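PDB 4Q34: AB hydrolase-1 domain-containing protein from Parabacteroides distasonis, which is a putative esterase of the alpha/beta hydrolase family that probably hydrolyses carboxylic ester bonds. Local coordinates for the interface of chains A and B. Numbering follows the deposited sequence. Chains: chain A/B, Uncharacterized protein.

Contacts 1 and 2 are neighbouring patches of one two-fold symmetric interface, their C-alpha centres about 15 Å apart, and each recurs with the chains exchanged. They share no residue. In contact 1, strands 19-22 and 28-31 of chain A and the loop between them meet the start of helix 109-115 of chain B. In contact 2, the 3-10 helix 92-94 of chain A and the loop after it meet the segment following helix 134-142 of chain B. The two approach each other where the guanidinium of A:Arg96 lies beside the carboxylate of B:Glu109. Together they probably help fix the arrangement of the deposited pair.

Contact 1: the interface of chains A and B. Residues chain A 21, 23, 26-28, 30; chain B 107, 109-110.
B:Glu109 reaches A:Thr28 and A:His30 with an extended chain (chi2 -176°) and spreads its carboxylate along strand 28-31. OE1 accepts from two side chains. The hydroxyl OG1 of A:Thr28 comes at 2.6 Å to OE1 of B:Glu109 on the anti side, somewhat out of the carboxylate plane, while the imidazole ND1 of A:His30 meets the syn lone pair of the same B:Glu109 OE1 at 2.7 Å. The imidazole and carboxylate are nearly coplanar, and OE1 lies at the ring's edge. The other oxygen, OE2 of B:Glu109, takes the backbone N of A:His30 at 2.8 Å in an almost straight bond (174° at H). Gripped through both oxygens, the carboxylate has little freedom to turn. The carbonyl O of A:Thr28, also an acceptor, is pressed against OE1, a clash of doubtful meaning.

B:Glu110, on the same first helical turn, bends at chi2 and offers the syn lone pair of its OE2 to the backbone N of A:Thr28 at 3.0 Å. Two waters also reach this oxygen, one passing to the carbonyl O of A:Gly26 and the other to the hydroxyl of A:Thr28. CB, CG and CD2 of A:His27 pack against the carboxylate of B:Glu110, the ring and carboxylate planes 39° apart.

The apolar part centres on the ring of B:Phe107. A:Asp23 places CB over the middle of one face, 3.7 Å from the centroid; CB of A:Leu21 lies 3.9 Å from CZ of B:Phe107 at the ring's tip. The carboxylate of A:Asp23 also braces its own loop: its OD1, met from above the carboxylate plane, accepts the backbone N of A:His27 at 2.8 Å.

The patch thus clamps strands 19-22 and 28-31 and the loop between them to the start of helix 109-115 of the other subunit, holding together the two-fold pair seen in the crystal, which may be the biological dimer.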
# COMPACT_ATOMS: atom_id res chain seq x y z
N LEU A 21 18.05 0.18 13.08
CA LEU A 21 18.42 -0.24 14.42
C LEU A 21 19.55 -1.23 14.25
O LEU A 21 19.63 -1.92 13.25
CB LEU A 21 17.26 -0.88 15.13
CG LEU A 21 15.91 -0.18 15.13
CD1 LEU A 21 14.92 -1.05 15.87
CD2 LEU A 21 16.01 1.17 15.80
N ASP A 23 21.59 -4.21 16.58
CA ASP A 23 21.61 -4.93 17.87
C ASP A 23 23.03 -5.24 18.33
O ASP A 23 24.02 -4.96 17.64
CB ASP A 23 20.74 -6.21 17.86
CG ASP A 23 21.36 -7.36 17.08
OD1 ASP A 23 22.51 -7.30 16.58
OD2 ASP A 23 20.64 -8.36 16.95
N GLY A 26 25.45 -6.58 15.96
CA GLY A 26 25.67 -5.87 14.70
C GLY A 26 24.64 -6.18 13.62
O GLY A 26 24.79 -5.77 12.48
N HIS A 27 23.57 -6.86 13.99
CA HIS A 27 22.52 -7.19 13.03
C HIS A 27 21.62 -5.96 12.85
O HIS A 27 21.44 -5.18 13.79
CB HIS A 27 21.73 -8.42 13.50
CG HIS A 27 22.52 -9.69 13.42
ND1 HIS A 27 22.31 -10.75 14.27
CD2 HIS A 27 23.55 -10.05 12.61
CE1 HIS A 27 23.16 -11.72 13.98
NE2 HIS A 27 23.91 -11.32 12.97
N THR A 28 21.04 -5.81 11.67
CA THR A 28 20.28 -4.59 11.36
C THR A 28 18.78 -4.76 11.37
O THR A 28 18.25 -5.85 11.12
CB THR A 28 20.68 -4.03 9.97
OG1 THR A 28 20.49 -5.03 8.95
CG2 THR A 28 22.12 -3.61 10.03
N HIS A 30 15.97 -2.37 9.45
CA HIS A 30 15.56 -1.23 8.67
C HIS A 30 14.06 -0.96 8.79
O HIS A 30 13.25 -1.72 8.25
CB HIS A 30 15.87 -1.46 7.20
CG HIS A 30 17.32 -1.52 6.88
ND1 HIS A 30 18.12 -2.56 7.31
CD2 HIS A 30 18.13 -0.69 6.18
CE1 HIS A 30 19.37 -2.35 6.90
NE2 HIS A 30 19.40 -1.21 6.22
N PHE B 107 15.50 -9.03 14.61
CA PHE B 107 16.79 -8.84 13.96
C PHE B 107 17.17 -10.09 13.16
O PHE B 107 18.12 -10.81 13.50
CB PHE B 107 17.86 -8.47 14.99
CG PHE B 107 17.70 -7.09 15.54
CD1 PHE B 107 16.88 -6.85 16.64
CD2 PHE B 107 18.32 -6.01 14.92
CE1 PHE B 107 16.71 -5.56 17.13
CE2 PHE B 107 18.16 -4.72 15.41
CZ PHE B 107 17.35 -4.50 16.51
N GLU B 109 17.25 -9.84 9.51
CA GLU B 109 17.48 -9.45 8.09
C GLU B 109 18.56 -10.29 7.37
O GLU B 109 18.39 -10.68 6.20
CB GLU B 109 17.85 -7.96 8.03
CG GLU B 109 16.63 -7.11 8.36
CD GLU B 109 16.84 -5.62 8.23
OE1 GLU B 109 17.98 -5.10 8.14
OE2 GLU B 109 15.81 -4.94 8.22
N GLU B 110 19.63 -10.58 8.09
CA GLU B 110 20.70 -11.43 7.57
C GLU B 110 20.24 -12.87 7.29
O GLU B 110 20.78 -13.56 6.38
CB GLU B 110 21.91 -11.38 8.51
CG GLU B 110 22.48 -9.97 8.70
CD GLU B 110 21.77 -9.11 9.73
OE1 GLU B 110 20.84 -9.60 10.44
OE2 GLU B 110 22.16 -7.91 9.86
O HOH W 1 24.62 -6.91 9.84
O HOH W 2 22.30 -6.23 7.35

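Contact 2: the interface of chains A and B. Residues chain A 92-96; chain B 141, 144-146.
The 3-10 helix 92-94 and the glycine-containing loop after it, which follow strand 83-87 of the alpha/beta-hydrolase fold, provide chain A's side of this contact; chain B answers with the loop that leaves helix 134-142. A:Arg96 carries the pairing. Its CG is anti to the backbone N (chi1 -173°), and the chain runs extended to NE alongside B:Met144, a selenomethionine in this crystal, both side chains pointing the same way. A quarter turn about the CD-NE bond (chi4 88°) then swings the guanidinium across the line of its chain and presents a face to the selenium. SE of B:Met144 sits 3.6 Å above the guanidinium plane of A:Arg96, offset toward the rim, with NH1 of A:Arg96 at 3.8 Å. This is flat packing of a charged group on a polarisable atom. Nearer the backbone, CB of A:Arg96 rests 3.4 Å from the carbonyl O of B:Met144. An alanine in place of A:Arg96 would probably open a gap beside B:Met144, leaving its selenium without the plate over it and its side chain freer to turn, and would rob the B:Glu109 carboxylate of its guanidinium neighbour.

One water ties the two backbones together: it is 2.8 Å from O of A:Asn93 and equally far from O of B:Met144, and it also contacts the backbone N of A:Arg96. These carbonyls therefore meet through solvent. Beside the water, the hydroxyl OG1 of B:Thr145 receives N of A:Gly95 at 3.3 Å in a weak, bent bond. The ring of B:Pro146 lies against the peptide of A:Gly95, its CD 3.5 Å from the carbonyl carbon C, where a glycine brings no side chain between proline and backbone.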
# COMPACT_ATOMS: atom_id res chain seq x y z
N GLY A 92 0.30 1.32 6.90
CA GLY A 92 0.02 0.57 5.65
C GLY A 92 1.24 -0.19 5.14
O GLY A 92 1.83 -0.92 5.89
N ASN A 93 1.60 0.03 3.86
CA ASN A 93 2.76 -0.62 3.26
C ASN A 93 4.09 -0.25 3.94
O ASN A 93 5.10 -0.93 3.77
CB ASN A 93 2.85 -0.25 1.79
CG ASN A 93 1.75 -0.89 0.94
OD1 ASN A 93 1.08 -1.83 1.35
ND2 ASN A 93 1.60 -0.39 -0.28
N ALA A 94 4.07 0.86 4.69
CA ALA A 94 5.23 1.26 5.51
C ALA A 94 5.08 0.78 6.93
O ALA A 94 5.54 1.43 7.84
CB ALA A 94 5.40 2.77 5.46
N GLY A 95 4.43 -0.37 7.11
CA GLY A 95 4.17 -0.93 8.45
C GLY A 95 5.36 -1.40 9.23
O GLY A 95 5.23 -1.66 10.41
N ARG A 96 6.52 -1.50 8.60
CA ARG A 96 7.76 -1.95 9.26
C ARG A 96 8.33 -0.80 10.08
O ARG A 96 9.28 -0.13 9.66
CB ARG A 96 8.77 -2.46 8.22
CG ARG A 96 10.02 -3.09 8.82
CD ARG A 96 10.81 -3.71 7.72
NE ARG A 96 12.05 -4.41 8.14
CZ ARG A 96 12.15 -5.68 8.53
NH1 ARG A 96 11.09 -6.46 8.67
NH2 ARG A 96 13.35 -6.19 8.81
N PHE B 141 15.26 -4.73 2.23
CA PHE B 141 14.75 -4.95 3.58
C PHE B 141 13.50 -4.12 3.88
O PHE B 141 12.63 -4.56 4.61
CB PHE B 141 15.78 -4.75 4.65
CG PHE B 141 16.95 -5.70 4.54
CD1 PHE B 141 16.73 -7.06 4.34
CD2 PHE B 141 18.22 -5.24 4.69
CE1 PHE B 141 17.82 -7.93 4.30
CE2 PHE B 141 19.31 -6.10 4.63
CZ PHE B 141 19.10 -7.44 4.42
N MSE B 144 9.72 -5.25 3.24
CA MSE B 144 9.06 -6.13 4.18
C MSE B 144 8.08 -5.31 4.99
O MSE B 144 8.29 -4.11 5.23
CB MSE B 144 10.10 -6.78 5.09
CG MSE B 144 11.14 -7.57 4.33
SE MSE B 144 12.47 -8.18 5.60
CE MSE B 144 13.31 -9.44 4.32
N THR B 145 6.98 -5.94 5.39
CA THR B 145 5.96 -5.30 6.23
C THR B 145 5.32 -6.42 7.08
O THR B 145 5.22 -7.54 6.61
CB THR B 145 4.95 -4.49 5.37
OG1 THR B 145 4.33 -3.49 6.15
CG2 THR B 145 3.91 -5.33 4.73
N PRO B 146 4.86 -6.12 8.32
CA PRO B 146 4.39 -7.16 9.21
C PRO B 146 2.94 -7.57 9.00
O PRO B 146 2.17 -6.86 8.35
CB PRO B 146 4.61 -6.54 10.60
CG PRO B 146 4.42 -5.06 10.34
CD PRO B 146 5.04 -4.82 9.01
O HOH W 3 7.21 -1.53 5.51